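Local atomic coordinates of aggregation suppressing protein (Salmonella enterica subsp. enterica serovar Typhimurium, PDB entry 4ZJ9), a protein that probably acts as a small heat-shock chaperone, holding stress-damaged proteins in a state that keeps them from aggregating. Residues Ala43-Lys51 with Tyr57-Gly65; Thr75-His86 with Lys104-Leu113. All coordinates share one frame; numbering follows the deposited sequence.

Interaction 1 (Ala43-Lys51 with Tyr57-Gly65); sequences ATPAYDLQK and YLLTVSVPG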
loop_
_atom_site.group_PDB
_atom_site.type_symbol
_atom_site.label_atom_id
_atom_site.label_comp_id
_atom_site.label_asym_id
_atom_site.label_seq_id
_atom_site.Cartn_x
_atom_site.Cartn_y
_atom_site.Cartn_z
ATOM N N ALA A 43 -7.617 -12.800 -4.940
ATOM C CA ALA A 43 -6.594 -12.029 -4.142
ATOM C C ALA A 43 -7.282 -10.951 -3.297
ATOM O O ALA A 43 -7.735 -9.914 -3.811
ATOM C CB ALA A 43 -5.535 -11.409 -5.054
ATOM N N THR A 44 -7.385 -11.226 -1.995
ATOM C CA THR A 44 -7.991 -10.286 -1.043
ATOM C C THR A 44 -6.896 -9.523 -0.283
ATOM O O THR A 44 -5.803 -10.060 -0.017
ATOM C CB THR A 44 -8.912 -10.986 -0.021
ATOM O OG1 THR A 44 -8.164 -11.906 0.789
ATOM C CG2 THR A 44 -10.050 -11.738 -0.722
ATOM N N PRO A 45 -7.168 -8.272 0.072
ATOM C CA PRO A 45 -6.118 -7.530 0.732
ATOM C C PRO A 45 -5.688 -8.122 2.016
ATOM O O PRO A 45 -6.513 -8.602 2.831
ATOM C CB PRO A 45 -6.751 -6.139 0.951
ATOM C CG PRO A 45 -7.907 -6.074 0.048
ATOM C CD PRO A 45 -8.415 -7.487 -0.023
ATOM N N ALA A 46 -4.384 -8.065 2.263
ATOM C CA ALA A 46 -3.860 -8.419 3.552
ATOM C C ALA A 46 -4.452 -7.507 4.617
ATOM O O ALA A 46 -4.755 -6.354 4.347
ATOM C CB ALA A 46 -2.325 -8.298 3.506
ATOM N N TYR A 47 -4.619 -7.994 5.811
ATOM C CA TYR A 47 -5.037 -7.165 6.900
ATOM C C TYR A 47 -4.385 -7.612 8.222
ATOM O O TYR A 47 -3.834 -8.733 8.365
ATOM C CB TYR A 47 -6.585 -7.092 7.002
ATOM C CG TYR A 47 -7.239 -8.402 7.453
ATOM C CD1 TYR A 47 -7.619 -9.366 6.539
ATOM C CD2 TYR A 47 -7.488 -8.659 8.821
ATOM C CE1 TYR A 47 -8.168 -10.578 6.951
ATOM C CE2 TYR A 47 -8.078 -9.848 9.242
ATOM C CZ TYR A 47 -8.389 -10.814 8.309
ATOM O OH TYR A 47 -8.993 -11.979 8.735
ATOM N N ASP A 48 -4.467 -6.723 9.192
ATOM C CA ASP A 48 -4.035 -6.985 10.528
ATOM C C ASP A 48 -5.251 -6.699 11.373
ATOM O O ASP A 48 -6.072 -5.825 11.053
ATOM C CB ASP A 48 -2.985 -5.991 10.985
ATOM C CG ASP A 48 -1.604 -6.236 10.377
ATOM O OD1 ASP A 48 -1.328 -7.330 9.786
ATOM O OD2 ASP A 48 -0.807 -5.289 10.478
ATOM N N LEU A 49 -5.316 -7.377 12.516
ATOM C CA LEU A 49 -6.356 -7.100 13.497
ATOM C C LEU A 49 -5.718 -7.035 14.828
ATOM O O LEU A 49 -5.028 -7.993 15.257
ATOM C CB LEU A 49 -7.451 -8.189 13.442
ATOM C CG LEU A 49 -8.652 -7.941 14.351
ATOM C CD1 LEU A 49 -9.454 -6.699 13.955
ATOM C CD2 LEU A 49 -9.486 -9.218 14.277
ATOM N N GLN A 50 -5.861 -5.900 15.470
ATOM C CA GLN A 50 -5.315 -5.755 16.784
ATOM C C GLN A 50 -6.380 -5.458 17.803
ATOM O O GLN A 50 -7.442 -4.956 17.480
ATOM C CB GLN A 50 -4.335 -4.566 16.801
ATOM C CG GLN A 50 -3.097 -4.799 15.979
ATOM C CD GLN A 50 -2.397 -3.465 15.638
ATOM O OE1 GLN A 50 -2.622 -2.906 14.602
ATOM N NE2 GLN A 50 -1.617 -2.943 16.566
ATOM N N LYS A 51 -6.062 -5.787 19.048
ATOM C CA LYS A 51 -6.888 -5.543 20.238
ATOM C C LYS A 51 -6.110 -4.460 21.083
ATOM O O LYS A 51 -5.059 -4.771 21.650
ATOM C CB LYS A 51 -7.071 -6.905 20.947
ATOM C CG LYS A 51 -8.051 -6.987 22.106
ATOM C CD LYS A 51 -8.305 -8.469 22.526
ATOM C CE LYS A 51 -7.001 -9.211 22.919
ATOM N NZ LYS A 51 -7.151 -10.549 23.604
ATOM N N TYR A 57 -10.863 -2.631 19.106
ATOM C CA TYR A 57 -10.125 -3.322 18.082
ATOM C C TYR A 57 -9.638 -2.305 17.040
ATOM O O TYR A 57 -10.201 -1.275 16.880
ATOM C CB TYR A 57 -11.002 -4.387 17.427
ATOM C CG TYR A 57 -11.554 -5.414 18.385
ATOM C CD1 TYR A 57 -12.778 -5.216 19.046
ATOM C CD2 TYR A 57 -10.858 -6.577 18.642
ATOM C CE1 TYR A 57 -13.266 -6.160 19.946
ATOM C CE2 TYR A 57 -11.343 -7.527 19.522
ATOM C CZ TYR A 57 -12.534 -7.322 20.180
ATOM O OH TYR A 57 -12.942 -8.299 21.050
ATOM N N LEU A 58 -8.546 -2.623 16.367
ATOM C CA LEU A 58 -8.056 -1.852 15.225
ATOM C C LEU A 58 -7.869 -2.796 14.080
ATOM O O LEU A 58 -7.103 -3.741 14.164
ATOM C CB LEU A 58 -6.781 -1.092 15.510
ATOM C CG LEU A 58 -6.271 -0.283 14.288
ATOM C CD1 LEU A 58 -7.121 0.952 14.013
ATOM C CD2 LEU A 58 -4.797 0.110 14.443
ATOM N N LEU A 59 -8.603 -2.535 13.011
ATOM C CA LEU A 59 -8.478 -3.288 11.789
ATOM C C LEU A 59 -7.643 -2.458 10.833
ATOM O O LEU A 59 -7.912 -1.262 10.595
ATOM C CB LEU A 59 -9.872 -3.522 11.185
ATOM C CG LEU A 59 -9.863 -4.091 9.786
ATOM C CD1 LEU A 59 -9.339 -5.515 9.802
ATOM C CD2 LEU A 59 -11.290 -3.992 9.269
ATOM N N THR A 60 -6.617 -3.074 10.286
ATOM C CA THR A 60 -5.804 -2.417 9.264
ATOM C C THR A 60 -5.844 -3.207 7.981
ATOM O O THR A 60 -5.449 -4.386 7.941
ATOM C CB THR A 60 -4.316 -2.314 9.786
ATOM O OG1 THR A 60 -4.334 -1.515 10.967
ATOM C CG2 THR A 60 -3.422 -1.648 8.790
ATOM N N VAL A 61 -6.292 -2.557 6.907
ATOM C CA VAL A 61 -6.343 -3.219 5.627
ATOM C C VAL A 61 -5.322 -2.573 4.680
ATOM O O VAL A 61 -5.257 -1.357 4.564
ATOM C CB VAL A 61 -7.747 -3.109 5.019
ATOM C CG1 VAL A 61 -7.867 -3.973 3.762
ATOM C CG2 VAL A 61 -8.764 -3.558 6.036
ATOM N N SER A 62 -4.539 -3.429 4.013
ATOM C CA SER A 62 -3.507 -2.979 3.042
ATOM C C SER A 62 -4.209 -2.661 1.709
ATOM O O SER A 62 -4.733 -3.568 1.073
ATOM C CB SER A 62 -2.443 -4.035 2.784
ATOM O OG SER A 62 -1.410 -3.492 1.901
ATOM N N VAL A 63 -4.271 -1.379 1.342
ATOM C CA VAL A 63 -4.998 -0.963 0.167
ATOM C C VAL A 63 -4.156 0.081 -0.624
ATOM O O VAL A 63 -4.600 1.216 -0.839
ATOM C CB VAL A 63 -6.399 -0.418 0.489
ATOM C CG1 VAL A 63 -7.350 -1.580 0.826
ATOM C CG2 VAL A 63 -6.310 0.612 1.555
ATOM N N PRO A 64 -2.944 -0.322 -1.094
ATOM C CA PRO A 64 -2.094 0.699 -1.740
ATOM C C PRO A 64 -2.710 1.065 -3.081
ATOM O O PRO A 64 -3.295 0.190 -3.749
ATOM C CB PRO A 64 -0.767 -0.012 -1.876
ATOM C CG PRO A 64 -1.082 -1.490 -1.883
ATOM C CD PRO A 64 -2.240 -1.590 -0.929
ATOM N N GLY A 65 -2.632 2.344 -3.443
ATOM C CA GLY A 65 -3.243 2.825 -4.674
ATOM C C GLY A 65 -4.746 3.023 -4.707
ATOM O O GLY A 65 -5.324 3.491 -5.714
HETATM O O HOH W 1 -4.549 -3.531 12.941
#
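L58 O is gripped twice: Q50 N donates to it at 2.8 Å along a nearly straight path (N-H...O 175°), and a water donates at 2.8 Å. The same water lies 2.6 Å from Q50 OE1 and also hydrogen-bonds T60 OG1, so it bridges backbone and side chains of both strands, with its two protons spread over more acceptors than it can serve at once. Q50 is placed for this by its first torsion (chi1 -67°), which sets CG beside its own N; its chain then runs alongside L58, pointing the same way, and OE1 meets L58 CD2 at 3.7 Å. The reciprocal bonds D48 N to T60 O and T60 N to D48 O establish D48/T60 as a second hydrogen-bonded pair of an antiparallel hairpin whose strand directions differ by 167°.

On the other face Y47, L49, L59 and V61 supply apolar cover. Y47 CD2 meets L59 CD1 at 3.8 Å, the two side chains crossing obliquely. Ahead of strand 47-51, P45 CB packs against V61 CG1 at 3.7 Å, while A46 O accepts S62 N at 3.0 Å and keeps the register.

Strand 56-62 is also hydrogen-bonded to strand 128-134 on its far side, and V61 rests on L109 of strand 107-112. The outer edge of 47-51 is taken by a strand of the second subunit: D48, L49 and Q50 pair with it, D48 OD1 accepts I102 N of that subunit, and the sheet continues across the dimer interface.

Interaction 2 (Thr75-His86 with Lys104-Leu113); sequences TVGGNLNITGKH and KADFQLSFSL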
loop_
_atom_site.group_PDB
_atom_site.type_symbol
_atom_site.label_atom_id
_atom_site.label_comp_id
_atom_site.label_asym_id
_atom_site.label_seq_id
_atom_site.Cartn_x
_atom_site.Cartn_y
_atom_site.Cartn_z
ATOM N N THR A 75 -21.930 -0.919 8.229
ATOM C CA THR A 75 -22.313 -1.877 9.271
ATOM C C THR A 75 -23.741 -2.327 8.880
ATOM O O THR A 75 -24.617 -1.515 8.702
ATOM C CB THR A 75 -22.258 -1.184 10.652
ATOM O OG1 THR A 75 -22.730 0.160 10.506
ATOM C CG2 THR A 75 -20.818 -1.052 11.178
ATOM N N VAL A 76 -23.933 -3.614 8.672
ATOM C CA VAL A 76 -25.189 -4.162 8.232
ATOM C C VAL A 76 -25.460 -5.499 8.935
ATOM O O VAL A 76 -24.684 -6.444 8.814
ATOM C CB VAL A 76 -25.144 -4.325 6.714
ATOM C CG1 VAL A 76 -25.923 -5.547 6.241
ATOM C CG2 VAL A 76 -25.661 -3.059 6.068
ATOM N N GLY A 77 -26.576 -5.582 9.662
ATOM C CA GLY A 77 -26.984 -6.831 10.321
ATOM C C GLY A 77 -25.903 -7.360 11.247
ATOM O O GLY A 77 -25.659 -8.584 11.341
ATOM N N GLY A 78 -25.236 -6.428 11.925
ATOM C CA GLY A 78 -24.179 -6.804 12.859
ATOM C C GLY A 78 -22.814 -7.129 12.252
ATOM O O GLY A 78 -21.889 -7.441 12.988
ATOM N N ASN A 79 -22.697 -7.117 10.924
ATOM C CA ASN A 79 -21.378 -7.268 10.282
ATOM C C ASN A 79 -20.860 -5.937 9.672
ATOM O O ASN A 79 -21.610 -5.132 9.159
ATOM C CB ASN A 79 -21.369 -8.457 9.282
ATOM C CG ASN A 79 -21.938 -9.754 9.910
ATOM O OD1 ASN A 79 -21.453 -10.245 10.935
ATOM N ND2 ASN A 79 -22.977 -10.294 9.296
ATOM N N LEU A 80 -19.546 -5.758 9.788
ATOM C CA LEU A 80 -18.780 -4.654 9.194
ATOM C C LEU A 80 -18.298 -5.155 7.870
ATOM O O LEU A 80 -17.588 -6.180 7.823
ATOM C CB LEU A 80 -17.557 -4.339 10.051
ATOM C CG LEU A 80 -16.565 -3.356 9.422
ATOM C CD1 LEU A 80 -17.243 -2.020 9.131
ATOM C CD2 LEU A 80 -15.402 -3.172 10.359
ATOM N N ASN A 81 -18.653 -4.418 6.814
ATOM C CA ASN A 81 -18.327 -4.783 5.459
ATOM C C ASN A 81 -17.467 -3.681 4.892
ATOM O O ASN A 81 -17.818 -2.492 4.991
ATOM C CB ASN A 81 -19.574 -4.979 4.612
ATOM C CG ASN A 81 -20.393 -6.177 5.068
ATOM O OD1 ASN A 81 -19.839 -7.280 5.370
ATOM N ND2 ASN A 81 -21.709 -5.981 5.139
ATOM N N ILE A 82 -16.320 -4.074 4.388
ATOM C CA ILE A 82 -15.398 -3.164 3.744
ATOM C C ILE A 82 -15.313 -3.583 2.287
ATOM O O ILE A 82 -14.853 -4.673 1.982
ATOM C CB ILE A 82 -13.978 -3.271 4.332
ATOM C CG1 ILE A 82 -13.937 -3.269 5.865
ATOM C CG2 ILE A 82 -13.044 -2.209 3.673
ATOM C CD1 ILE A 82 -14.379 -2.008 6.521
ATOM N N THR A 83 -15.710 -2.699 1.383
ATOM C CA THR A 83 -15.787 -3.029 -0.038
ATOM C C THR A 83 -14.935 -2.100 -0.850
ATOM O O THR A 83 -15.043 -0.895 -0.741
ATOM C CB THR A 83 -17.224 -2.862 -0.557
ATOM O OG1 THR A 83 -18.103 -3.591 0.299
ATOM C CG2 THR A 83 -17.344 -3.369 -1.981
ATOM N N GLY A 84 -14.113 -2.663 -1.696
ATOM C CA GLY A 84 -13.339 -1.903 -2.631
ATOM C C GLY A 84 -13.849 -2.222 -4.001
ATOM O O GLY A 84 -13.858 -3.402 -4.431
ATOM N N LYS A 85 -14.278 -1.172 -4.695
ATOM C CA LYS A 85 -14.775 -1.333 -6.045
ATOM C C LYS A 85 -14.023 -0.368 -6.917
ATOM O O LYS A 85 -14.243 0.849 -6.878
ATOM C CB LYS A 85 -16.304 -1.189 -6.189
ATOM C CG LYS A 85 -17.010 -2.533 -5.953
ATOM C CD LYS A 85 -18.527 -2.371 -5.968
ATOM C CE LYS A 85 -19.260 -3.408 -5.113
ATOM N NZ LYS A 85 -20.696 -3.042 -4.924
ATOM N N HIS A 86 -13.107 -0.979 -7.662
ATOM C CA HIS A 86 -12.111 -0.272 -8.408
ATOM C C HIS A 86 -12.724 0.212 -9.704
ATOM O O HIS A 86 -13.465 -0.482 -10.435
ATOM C CB HIS A 86 -10.769 -1.060 -8.565
ATOM C CG HIS A 86 -10.762 -2.047 -9.680
ATOM N ND1 HIS A 86 -11.619 -3.124 -9.732
ATOM C CD2 HIS A 86 -9.999 -2.120 -10.794
ATOM C CE1 HIS A 86 -11.397 -3.813 -10.836
ATOM N NE2 HIS A 86 -10.418 -3.224 -11.499
ATOM N N LYS A 104 -4.603 -4.783 -8.847
ATOM C CA LYS A 104 -5.628 -4.114 -8.061
ATOM C C LYS A 104 -6.986 -4.747 -8.492
ATOM O O LYS A 104 -7.372 -4.723 -9.663
ATOM C CB LYS A 104 -5.552 -2.598 -8.293
ATOM C CG LYS A 104 -6.355 -1.732 -7.311
ATOM C CD LYS A 104 -6.293 -0.243 -7.684
ATOM C CE LYS A 104 -7.575 0.514 -7.362
ATOM N NZ LYS A 104 -7.290 1.985 -7.395
ATOM N N ALA A 105 -7.630 -5.392 -7.537
ATOM C CA ALA A 105 -8.838 -6.145 -7.756
ATOM C C ALA A 105 -9.838 -5.807 -6.672
ATOM O O ALA A 105 -9.457 -5.627 -5.515
ATOM C CB ALA A 105 -8.514 -7.633 -7.728
ATOM N N ASP A 106 -11.104 -5.721 -7.061
ATOM C CA ASP A 106 -12.196 -5.438 -6.141
ATOM C C ASP A 106 -12.224 -6.503 -5.053
ATOM O O ASP A 106 -11.844 -7.665 -5.280
ATOM C CB ASP A 106 -13.530 -5.415 -6.910
ATOM C CG ASP A 106 -13.608 -4.284 -7.924
ATOM O OD1 ASP A 106 -12.645 -3.493 -7.960
ATOM O OD2 ASP A 106 -14.632 -4.152 -8.640
ATOM N N PHE A 107 -12.661 -6.120 -3.856
ATOM C CA PHE A 107 -12.680 -7.052 -2.740
ATOM C C PHE A 107 -13.816 -6.737 -1.786
ATOM O O PHE A 107 -14.444 -5.686 -1.880
ATOM C CB PHE A 107 -11.369 -6.977 -1.974
ATOM C CG PHE A 107 -11.125 -5.639 -1.329
ATOM C CD1 PHE A 107 -10.441 -4.633 -2.004
ATOM C CD2 PHE A 107 -11.545 -5.403 -0.031
ATOM C CE1 PHE A 107 -10.195 -3.417 -1.382
ATOM C CE2 PHE A 107 -11.288 -4.200 0.593
ATOM C CZ PHE A 107 -10.656 -3.188 -0.108
ATOM N N GLN A 108 -14.084 -7.666 -0.890
ATOM C CA GLN A 108 -14.999 -7.455 0.178
ATOM C C GLN A 108 -14.555 -8.290 1.358
ATOM O O GLN A 108 -14.424 -9.529 1.281
ATOM C CB GLN A 108 -16.436 -7.779 -0.209
ATOM C CG GLN A 108 -17.405 -7.099 0.748
ATOM C CD GLN A 108 -18.609 -7.935 1.073
ATOM O OE1 GLN A 108 -18.482 -8.995 1.698
ATOM N NE2 GLN A 108 -19.782 -7.471 0.653
ATOM N N LEU A 109 -14.283 -7.567 2.442
ATOM C CA LEU A 109 -13.937 -8.137 3.700
ATOM C C LEU A 109 -15.153 -7.969 4.604
ATOM O O LEU A 109 -15.848 -7.010 4.483
ATOM C CB LEU A 109 -12.700 -7.452 4.260
ATOM C CG LEU A 109 -11.453 -7.585 3.396
ATOM C CD1 LEU A 109 -10.345 -6.881 4.118
ATOM C CD2 LEU A 109 -11.049 -9.048 3.193
ATOM N N SER A 110 -15.410 -8.945 5.471
ATOM C CA SER A 110 -16.580 -8.948 6.389
ATOM C C SER A 110 -16.138 -9.336 7.760
ATOM O O SER A 110 -15.359 -10.298 7.930
ATOM C CB SER A 110 -17.626 -9.917 5.876
ATOM O OG SER A 110 -18.378 -9.281 4.849
ATOM N N PHE A 111 -16.512 -8.550 8.747
ATOM C CA PHE A 111 -16.146 -8.870 10.153
ATOM C C PHE A 111 -17.339 -8.733 11.032
ATOM O O PHE A 111 -17.972 -7.676 11.067
ATOM C CB PHE A 111 -14.992 -7.974 10.668
ATOM C CG PHE A 111 -13.780 -7.972 9.770
ATOM C CD1 PHE A 111 -13.733 -7.134 8.655
ATOM C CD2 PHE A 111 -12.715 -8.845 10.015
ATOM C CE1 PHE A 111 -12.641 -7.147 7.806
ATOM C CE2 PHE A 111 -11.615 -8.860 9.173
ATOM C CZ PHE A 111 -11.580 -8.019 8.053
ATOM N N SER A 112 -17.686 -9.808 11.736
ATOM C CA SER A 112 -18.819 -9.761 12.684
ATOM C C SER A 112 -18.411 -8.830 13.831
ATOM O O SER A 112 -17.277 -8.871 14.311
ATOM C CB SER A 112 -19.188 -11.169 13.217
ATOM O OG SER A 112 -20.595 -11.351 13.109
ATOM N N LEU A 113 -19.297 -7.919 14.186
ATOM C CA LEU A 113 -19.073 -7.046 15.305
ATOM C C LEU A 113 -19.731 -7.650 16.572
ATOM O O LEU A 113 -20.890 -8.033 16.578
ATOM C CB LEU A 113 -19.655 -5.693 15.045
ATOM C CG LEU A 113 -19.074 -4.922 13.841
ATOM C CD1 LEU A 113 -19.832 -3.617 13.667
ATOM C CD2 LEU A 113 -17.584 -4.676 13.973
#
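I82 and L109 exchange two backbone hydrogen bonds, I82 N to L109 O and L109 N to I82 O, both 3.0 Å, and so mark a hydrogen-bonded pair near the middle of two antiparallel strands whose axes approach to 4.4 Å at 163°. L80/F111 and G84/F107 repeat the pattern on either side, and L113 N extends it to G78 O, in the type I' turn that runs from V76 to N79.

The non-hydrogen-bonded pairs carry polar side chains on one face. The S112 hydroxyl donates to N79 OD1 at 2.6 Å, almost in line with the amide C=O. S110 OG does the same for N81 OD1 at 2.5 Å, but arrives tilted 23° from the amide plane; the two Asn-Ser bonds on this face thus differ in approach.

The other face is apolar. F107 has CG between its backbone N and carbonyl carbon (chi1 64°), which folds the ring back across the neighbouring strand: the ring lies over G84, which has no side chain, with G84 CA 4.0 Å from the centroid in a CH-pi contact over the ring face. I82 lies alongside this ring, CG2 to CE2 4.1 Å. At the far end L113 CD2 touches L80 CB at 3.9 Å, and L113 CD1 touches T75 CG2, the two side chains crossing at about a right angle.

L80 and L113 reach I133, and I82 reaches L129, on strand 128-134 of the facing sheet. Two antiparallel sheets packed through such apolar faces form the immunoglobulin-like beta sandwich of the alpha-crystallin domain.

How the interactions relate
From the N terminus, interaction 1 comes first and closes the short hairpin connection between 47-51 and 56-62. Interaction 2 opens only after it has closed and spans a longer connection, residues 87-103, which includes strand 97-100; the two loops therefore follow in series, neither nesting nor crossing. In space the centres of interaction 1 and interaction 2 lie about 11 Å apart, and the two touch. Each belongs to a different sheet, and the sheets touch through P45 CG and F107 CG (3.5 Å), L59 CD2 and F111 CE1 (3.7 Å), and the edge-to-face rings of Y47 and F111. At one end K104 NZ, salt-bridged to E70, probably also hydrogen-bonds G65 O, tying the exit of 57-65 to the entry of 104-113.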